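Local coordinates for protein intracellular exo-alpha-(1->5)-L-arabinofuranosidase (Bifidobacterium longum, PDB 2Y2W) that hydrolyses terminal alpha-(1->5)-linked L-arabinofuranosyl residues from branched and debranched arabinans, and also acts on wheat arabinoxylan, in plant cell-wall breakdown, at residues S306-T311 and S390-L395; P464-V469 and L481-D487. One frame throughout, in Å; residues are numbered along the deposited sequence.

Contact 1 (S306-T311 and S390-L395)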
ATOM      1  N   SER D 306     -21.190 -33.421   9.258  1.00 42.81           N
ATOM      2  CA  SER D 306     -20.479 -32.184   8.914  1.00 42.60           C
ATOM      3  C   SER D 306     -21.157 -31.371   7.816  1.00 42.47           C
ATOM      4  O   SER D 306     -20.909 -30.170   7.685  1.00 42.58           O
ATOM      5  CB  SER D 306     -19.029 -32.476   8.523  1.00 42.62           C
ATOM      6  OG  SER D 306     -18.258 -32.800   9.666  1.00 42.70           O
ATOM      7  N   SER D 307     -22.009 -32.031   7.034  1.00 42.29           N
ATOM      8  CA  SER D 307     -22.792 -31.372   5.985  1.00 42.13           C
ATOM      9  C   SER D 307     -23.713 -30.281   6.537  1.00 42.02           C
ATOM     10  O   SER D 307     -24.020 -29.310   5.840  1.00 42.16           O
ATOM     11  CB  SER D 307     -23.600 -32.402   5.190  1.00 42.07           C
ATOM     12  OG  SER D 307     -24.162 -33.386   6.040  1.00 42.10           O
ATOM     13  N   GLU D 308     -24.135 -30.447   7.790  1.00 41.74           N
ATOM     14  CA  GLU D 308     -24.997 -29.482   8.479  1.00 41.53           C
ATOM     15  C   GLU D 308     -24.312 -28.131   8.688  1.00 41.22           C
ATOM     16  O   GLU D 308     -24.964 -27.086   8.648  1.00 41.22           O
ATOM     17  CB  GLU D 308     -25.461 -30.047   9.824  1.00 41.63           C
ATOM     18  CG  GLU D 308     -26.275 -31.335   9.720  1.00 42.01           C
ATOM     19  CD  GLU D 308     -27.621 -31.134   9.044  1.00 42.61           C
ATOM     20  OE1 GLU D 308     -28.380 -30.233   9.468  1.00 42.69           O
ATOM     21  OE2 GLU D 308     -27.921 -31.884   8.090  1.00 42.86           O
ATOM     22  N   ASP D 309     -23.002 -28.167   8.921  1.00 40.87           N
ATOM     23  CA  ASP D 309     -22.183 -26.962   8.997  1.00 40.47           C
ATOM     24  C   ASP D 309     -22.173 -26.259   7.637  1.00 40.06           C
ATOM     25  O   ASP D 309     -22.370 -25.046   7.561  1.00 39.97           O
ATOM     26  CB  ASP D 309     -20.761 -27.312   9.454  1.00 40.54           C
ATOM     27  CG  ASP D 309     -19.887 -26.083   9.664  1.00 41.07           C
ATOM     28  OD1 ASP D 309     -19.292 -25.591   8.680  1.00 41.37           O
ATOM     29  OD2 ASP D 309     -19.793 -25.608  10.817  1.00 41.74           O
ATOM     30  N   MET D 310     -21.965 -27.036   6.574  1.00 39.58           N
ATOM     31  CA  MET D 310     -21.947 -26.522   5.203  1.00 39.11           C
ATOM     32  C   MET D 310     -23.296 -25.924   4.782  1.00 38.87           C
ATOM     33  O   MET D 310     -23.334 -24.912   4.083  1.00 38.77           O
ATOM     34  CB  MET D 310     -21.506 -27.618   4.223  1.00 39.08           C
ATOM     35  CG  MET D 310     -21.333 -27.146   2.784  1.00 38.69           C
ATOM     36  SD  MET D 310     -20.918 -28.464   1.626  1.00 38.26           S
ATOM     37  CE  MET D 310     -19.131 -28.466   1.729  1.00 37.59           C
ATOM     38  N   THR D 311     -24.392 -26.549   5.208  1.00 38.58           N
ATOM     39  CA  THR D 311     -25.741 -26.047   4.924  1.00 38.38           C
ATOM     40  C   THR D 311     -25.946 -24.647   5.518  1.00 38.29           C
ATOM     41  O   THR D 311     -26.381 -23.729   4.817  1.00 38.26           O
ATOM     42  CB  THR D 311     -26.836 -27.032   5.419  1.00 38.41           C
ATOM     43  OG1 THR D 311     -26.642 -28.313   4.804  1.00 38.33           O
ATOM     44  CG2 THR D 311     -28.233 -26.527   5.075  1.00 38.24           C
ATOM     45  N   SER D 390     -21.379 -36.943   1.448  1.00 33.63           N
ATOM     46  CA  SER D 390     -22.505 -36.142   1.936  1.00 33.53           C
ATOM     47  C   SER D 390     -22.312 -34.648   1.684  1.00 33.42           C
ATOM     48  O   SER D 390     -23.289 -33.923   1.475  1.00 33.48           O
ATOM     49  CB  SER D 390     -22.774 -36.406   3.424  1.00 33.55           C
ATOM     50  OG  SER D 390     -21.780 -35.820   4.248  1.00 33.50           O
ATOM     51  N   LEU D 391     -21.060 -34.190   1.708  1.00 33.31           N
ATOM     52  CA  LEU D 391     -20.746 -32.794   1.385  1.00 33.27           C
ATOM     53  C   LEU D 391     -21.081 -32.485  -0.072  1.00 33.28           C
ATOM     54  O   LEU D 391     -21.673 -31.447  -0.370  1.00 33.21           O
ATOM     55  CB  LEU D 391     -19.277 -32.466   1.680  1.00 33.20           C
ATOM     56  CG  LEU D 391     -18.779 -32.456   3.129  1.00 32.99           C
ATOM     57  CD1 LEU D 391     -17.276 -32.237   3.160  1.00 32.80           C
ATOM     58  CD2 LEU D 391     -19.486 -31.412   3.980  1.00 32.58           C
ATOM     59  N   MET D 392     -20.715 -33.404  -0.964  1.00 33.36           N
ATOM     60  CA  MET D 392     -21.049 -33.307  -2.384  1.00 33.57           C
ATOM     61  C   MET D 392     -22.564 -33.274  -2.609  1.00 33.65           C
ATOM     62  O   MET D 392     -23.049 -32.532  -3.466  1.00 33.76           O
ATOM     63  CB  MET D 392     -20.410 -34.463  -3.166  1.00 33.58           C
ATOM     64  CG  MET D 392     -20.656 -34.429  -4.676  1.00 33.72           C
ATOM     65  SD  MET D 392     -20.213 -32.865  -5.475  1.00 33.97           S
ATOM     66  CE  MET D 392     -18.423 -32.923  -5.385  1.00 33.61           C
ATOM     67  N   ILE D 393     -23.295 -34.079  -1.835  1.00 33.68           N
ATOM     68  CA  ILE D 393     -24.764 -34.094  -1.861  1.00 33.61           C
ATOM     69  C   ILE D 393     -25.342 -32.726  -1.481  1.00 33.64           C
ATOM     70  O   ILE D 393     -26.242 -32.221  -2.158  1.00 33.67           O
ATOM     71  CB  ILE D 393     -25.340 -35.220  -0.950  1.00 33.64           C
ATOM     72  CG1 ILE D 393     -25.123 -36.593  -1.601  1.00 33.56           C
ATOM     73  CG2 ILE D 393     -26.825 -34.986  -0.636  1.00 33.47           C
ATOM     74  CD1 ILE D 393     -25.339 -37.780  -0.675  1.00 33.39           C
ATOM     75  N   THR D 394     -24.811 -32.127  -0.413  1.00 33.54           N
ATOM     76  CA  THR D 394     -25.238 -30.791   0.022  1.00 33.51           C
ATOM     77  C   THR D 394     -24.913 -29.741  -1.040  1.00 33.33           C
ATOM     78  O   THR D 394     -25.702 -28.818  -1.274  1.00 33.35           O
ATOM     79  CB  THR D 394     -24.607 -30.394   1.381  1.00 33.60           C
ATOM     80  OG1 THR D 394     -24.953 -31.371   2.369  1.00 34.09           O
ATOM     81  CG2 THR D 394     -25.107 -29.028   1.850  1.00 33.52           C
ATOM     82  N   LEU D 395     -23.757 -29.897  -1.683  1.00 33.06           N
ATOM     83  CA  LEU D 395     -23.344 -29.007  -2.764  1.00 32.78           C
ATOM     84  C   LEU D 395     -24.301 -29.109  -3.948  1.00 32.68           C
ATOM     85  O   LEU D 395     -24.704 -28.091  -4.514  1.00 32.74           O
ATOM     86  CB  LEU D 395     -21.904 -29.306  -3.204  1.00 32.74           C
ATOM     87  CG  LEU D 395     -20.750 -28.852  -2.303  1.00 32.41           C
ATOM     88  CD1 LEU D 395     -19.458 -29.536  -2.720  1.00 32.15           C
ATOM     89  CD2 LEU D 395     -20.581 -27.335  -2.310  1.00 32.04           C
TER
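Met310 is the long side chain that bridges from the helix of 306-311 to Leu391 and Leu395. Its CB and CG serve as the spacer: CG lies anti to the backbone N (chi1 -175°) and the chain runs straight on through chi2, carrying the sulfur across the gap. SD settles beside the backbone of the other helix, 3.7 Å from Leu391 O, and passes Leu395 CG at 4.0 Å, the two side chains meeting at about a right angle. A bend at chi3 then turns the methyl aside, and CE ends 3.7 Å from Leu391 CD2. The same leucine methyl also packs on the CA of Ser307.

These are the helices that follow the sixth and seventh strands of the (beta/alpha)8 barrel, running side by side in the same sense, their short axes 9.4 Å apart and 24° from parallel. Phe338 and Trp341 of strand 335-341 and Tyr287 of strand 280-287 lie beneath Met310 and Leu391.

Away from the barrel wall the packing is small and partly polar. Ser307 CB sits 3.3 Å from Thr394 OG1. Thr394 and Thr311 cross at about a right angle, Thr394 CG2 3.4 Å from Thr311 OG1. Thr311 OG1 spends its proton within its own helix, on Ser307 O at 3.0 Å, from above the carbonyl plane; that oxygen also takes the backbone bond from Thr311 N. Ser390 OG, hydrogen-bonded to Val387 O, lies 3.8 Å from Ser307 OG.

Contact 2 (P464-V469 and L481-D487)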
ATOM      1  N   PRO D 464     -31.187 -35.663  10.524  1.00 56.02           N
ATOM      2  CA  PRO D 464     -31.572 -36.876   9.798  1.00 55.91           C
ATOM      3  C   PRO D 464     -30.369 -37.760   9.483  1.00 55.79           C
ATOM      4  O   PRO D 464     -29.311 -37.255   9.105  1.00 55.83           O
ATOM      5  CB  PRO D 464     -32.182 -36.332   8.501  1.00 55.90           C
ATOM      6  CG  PRO D 464     -32.630 -34.957   8.839  1.00 55.94           C
ATOM      7  CD  PRO D 464     -31.613 -34.444   9.811  1.00 56.00           C
ATOM      8  N   ALA D 465     -30.536 -39.067   9.656  1.00 55.66           N
ATOM      9  CA  ALA D 465     -29.470 -40.025   9.383  1.00 55.56           C
ATOM     10  C   ALA D 465     -29.203 -40.150   7.884  1.00 55.49           C
ATOM     11  O   ALA D 465     -28.048 -40.159   7.454  1.00 55.45           O
ATOM     12  CB  ALA D 465     -29.811 -41.384   9.984  1.00 55.59           C
ATOM     13  N   ILE D 466     -30.276 -40.239   7.100  1.00 55.40           N
ATOM     14  CA  ILE D 466     -30.174 -40.379   5.648  1.00 55.30           C
ATOM     15  C   ILE D 466     -30.218 -39.010   4.967  1.00 55.28           C
ATOM     16  O   ILE D 466     -31.012 -38.143   5.342  1.00 55.27           O
ATOM     17  CB  ILE D 466     -31.283 -41.320   5.077  1.00 55.30           C
ATOM     18  CG1 ILE D 466     -31.306 -42.668   5.815  1.00 55.23           C
ATOM     19  CG2 ILE D 466     -31.124 -41.526   3.563  1.00 55.30           C
ATOM     20  CD1 ILE D 466     -30.033 -43.515   5.678  1.00 55.00           C
ATOM     21  N   ASP D 467     -29.347 -38.833   3.974  1.00 55.24           N
ATOM     22  CA  ASP D 467     -29.272 -37.617   3.168  1.00 55.17           C
ATOM     23  C   ASP D 467     -29.005 -38.005   1.712  1.00 55.13           C
ATOM     24  O   ASP D 467     -28.166 -38.871   1.454  1.00 55.10           O
ATOM     25  CB  ASP D 467     -28.159 -36.708   3.700  1.00 55.18           C
ATOM     26  CG  ASP D 467     -28.208 -35.304   3.116  1.00 55.19           C
ATOM     27  OD1 ASP D 467     -29.276 -34.886   2.617  1.00 55.12           O
ATOM     28  OD2 ASP D 467     -27.167 -34.612   3.169  1.00 55.41           O
ATOM     29  N   ALA D 468     -29.711 -37.374   0.769  1.00 55.16           N
ATOM     30  CA  ALA D 468     -29.655 -37.786  -0.644  1.00 55.15           C
ATOM     31  C   ALA D 468     -29.915 -36.683  -1.681  1.00 55.19           C
ATOM     32  O   ALA D 468     -30.594 -35.692  -1.395  1.00 55.18           O
ATOM     33  CB  ALA D 468     -30.606 -38.962  -0.882  1.00 55.17           C
ATOM     34  N   VAL D 469     -29.363 -36.877  -2.883  1.00 55.26           N
ATOM     35  CA  VAL D 469     -29.652 -36.043  -4.064  1.00 55.38           C
ATOM     36  C   VAL D 469     -30.057 -36.874  -5.274  1.00 55.46           C
ATOM     37  O   VAL D 469     -29.629 -38.019  -5.426  1.00 55.44           O
ATOM     38  CB  VAL D 469     -28.445 -35.179  -4.524  1.00 55.38           C
ATOM     39  CG1 VAL D 469     -28.393 -33.877  -3.774  1.00 55.45           C
ATOM     40  CG2 VAL D 469     -27.125 -35.947  -4.427  1.00 55.46           C
ATOM     41  N   LEU D 481     -28.810 -41.294  -8.475  1.00 56.30           N
ATOM     42  CA  LEU D 481     -29.120 -41.052  -7.068  1.00 56.19           C
ATOM     43  C   LEU D 481     -27.896 -41.302  -6.189  1.00 56.07           C
ATOM     44  O   LEU D 481     -27.270 -42.363  -6.263  1.00 55.96           O
ATOM     45  CB  LEU D 481     -30.295 -41.925  -6.600  1.00 56.23           C
ATOM     46  CG  LEU D 481     -30.564 -42.041  -5.090  1.00 56.27           C
ATOM     47  CD1 LEU D 481     -31.131 -40.750  -4.510  1.00 56.42           C
ATOM     48  CD2 LEU D 481     -31.495 -43.202  -4.784  1.00 56.45           C
ATOM     49  N   LEU D 482     -27.570 -40.313  -5.361  1.00 55.99           N
ATOM     50  CA  LEU D 482     -26.503 -40.433  -4.372  1.00 55.89           C
ATOM     51  C   LEU D 482     -27.106 -40.294  -2.980  1.00 55.91           C
ATOM     52  O   LEU D 482     -27.848 -39.347  -2.718  1.00 55.83           O
ATOM     53  CB  LEU D 482     -25.434 -39.357  -4.593  1.00 55.81           C
ATOM     54  CG  LEU D 482     -24.722 -39.276  -5.948  1.00 55.53           C
ATOM     55  CD1 LEU D 482     -24.184 -37.874  -6.186  1.00 55.24           C
ATOM     56  CD2 LEU D 482     -23.607 -40.302  -6.051  1.00 55.26           C
ATOM     57  N   ALA D 483     -26.793 -41.240  -2.096  1.00 55.98           N
ATOM     58  CA  ALA D 483     -27.325 -41.224  -0.732  1.00 56.13           C
ATOM     59  C   ALA D 483     -26.288 -41.621   0.315  1.00 56.23           C
ATOM     60  O   ALA D 483     -25.399 -42.432   0.051  1.00 56.22           O
ATOM     61  CB  ALA D 483     -28.562 -42.112  -0.627  1.00 56.14           C
ATOM     62  N   VAL D 484     -26.419 -41.043   1.507  1.00 56.41           N
ATOM     63  CA  VAL D 484     -25.478 -41.269   2.604  1.00 56.64           C
ATOM     64  C   VAL D 484     -26.200 -41.681   3.892  1.00 56.81           C
ATOM     65  O   VAL D 484     -27.268 -41.156   4.210  1.00 56.73           O
ATOM     66  CB  VAL D 484     -24.584 -40.010   2.837  1.00 56.63           C
ATOM     67  CG1 VAL D 484     -24.076 -39.926   4.275  1.00 56.69           C
ATOM     68  CG2 VAL D 484     -23.408 -40.011   1.872  1.00 56.68           C
ATOM     69  N   ASN D 485     -25.614 -42.639   4.609  1.00 57.10           N
ATOM     70  CA  ASN D 485     -26.075 -43.015   5.945  1.00 57.39           C
ATOM     71  C   ASN D 485     -25.136 -42.452   7.009  1.00 57.61           C
ATOM     72  O   ASN D 485     -23.969 -42.847   7.092  1.00 57.58           O
ATOM     73  CB  ASN D 485     -26.193 -44.538   6.077  1.00 57.33           C
ATOM     74  CG  ASN D 485     -26.822 -44.970   7.396  1.00 57.30           C
ATOM     75  OD1 ASN D 485     -27.601 -44.231   8.003  1.00 57.30           O
ATOM     76  ND2 ASN D 485     -26.486 -46.173   7.842  1.00 56.93           N
ATOM     77  N   ARG D 486     -25.654 -41.530   7.819  1.00 58.02           N
ATOM     78  CA  ARG D 486     -24.840 -40.791   8.790  1.00 58.43           C
ATOM     79  C   ARG D 486     -24.790 -41.411  10.192  1.00 58.84           C
ATOM     80  O   ARG D 486     -23.951 -41.024  11.007  1.00 58.89           O
ATOM     81  CB  ARG D 486     -25.287 -39.326   8.864  1.00 58.34           C
ATOM     82  CG  ARG D 486     -24.949 -38.517   7.620  1.00 58.08           C
ATOM     83  CD  ARG D 486     -25.210 -37.033   7.811  1.00 57.59           C
ATOM     84  NE  ARG D 486     -26.612 -36.677   7.606  1.00 57.40           N
ATOM     85  CZ  ARG D 486     -27.077 -35.431   7.581  1.00 57.17           C
ATOM     86  NH1 ARG D 486     -26.257 -34.400   7.748  1.00 56.93           N
ATOM     87  NH2 ARG D 486     -28.371 -35.213   7.386  1.00 57.01           N
ATOM     88  N   ASP D 487     -25.682 -42.364  10.465  1.00 59.35           N
ATOM     89  CA  ASP D 487     -25.691 -43.083  11.742  1.00 59.82           C
ATOM     90  C   ASP D 487     -24.417 -43.915  11.876  1.00 60.16           C
ATOM     91  O   ASP D 487     -23.989 -44.563  10.919  1.00 60.18           O
ATOM     92  CB  ASP D 487     -26.934 -43.975  11.851  1.00 59.85           C
ATOM     93  CG  ASP D 487     -27.218 -44.433  13.281  1.00 59.92           C
ATOM     94  OD1 ASP D 487     -26.305 -44.969  13.949  1.00 59.85           O
ATOM     95  OD2 ASP D 487     -28.372 -44.272  13.732  1.00 59.80           O
TER
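Ala468 and Ala483 face each other as a non-hydrogen-bonded pair, CB to CB 3.8 Å, with their CA atoms 4.2 Å apart, a close spacing that goes with this kind of pair and that two methyls allow. Leu481 fills the flank of this low spot, its CD1 lying 4.1 Å from Ala468 CB. Further along the same face, the end of Ile466 leans across Asn485 and its CD1 meets Asn485 OD1 at 3.4 Å, while the ND2 of that amide is held by Pro555 O.

The strands form an antiparallel beta hairpin within the beta-sandwich domain, at 165° to each other. Paired backbone bonds join Asp467 with Val484 and Val469 with Leu482, and 478-485 is bordered on its other edge by strand 558-564. On the face of Asp467 and Val469, Val469 CG2 presses on Leu482 CB at 3.8 Å, and Ile393 and Lys397 of helix 382-397 pack on Asp467 and Val469.

Past the last pair, Arg486 N still bonds to Ala465 O (2.8 Å). The arginine bends at chi3 (-82°) and lies alongside Pro464, its guanidinium edge toward Ala465 O and one face beneath Asp467 CB, which is 4.0 Å from Arg486 NH2; its NH1 is salt-bridged to Glu308. Asp467 OD2 stands well out of the guanidinium plane, where it can probably offer only a long-range attraction. With an alanine in place of Arg486, a gap would probably open beside Pro464 and under Asp467 CB, and the Glu308 carboxylate would be left without its positive mate.

The two contacts, with centres 11 Å apart, meet where the barrel abuts the beta-sandwich domain. Arg486 of contact 2 reaches into contact 1, where its NH1 forms a salt bridge with Glu308 OE2 at 3.0 Å and comes within 2.9 Å of Ser307 OG. A second meeting, from segment 390-395, is plain packing: Ile393 CD1 lies 3.6 Å from Leu482 O. Contact 1 is the one nearer the catalytic centre. Side chain to side chain, Leu391 is about 8 Å from Tyr286, a probable arabinofuranose-binding residue, and Met310 about 10 Å from Glu340, the probable nucleophile. Contact 2 lies away from these sites, on the sandwich side of the interface.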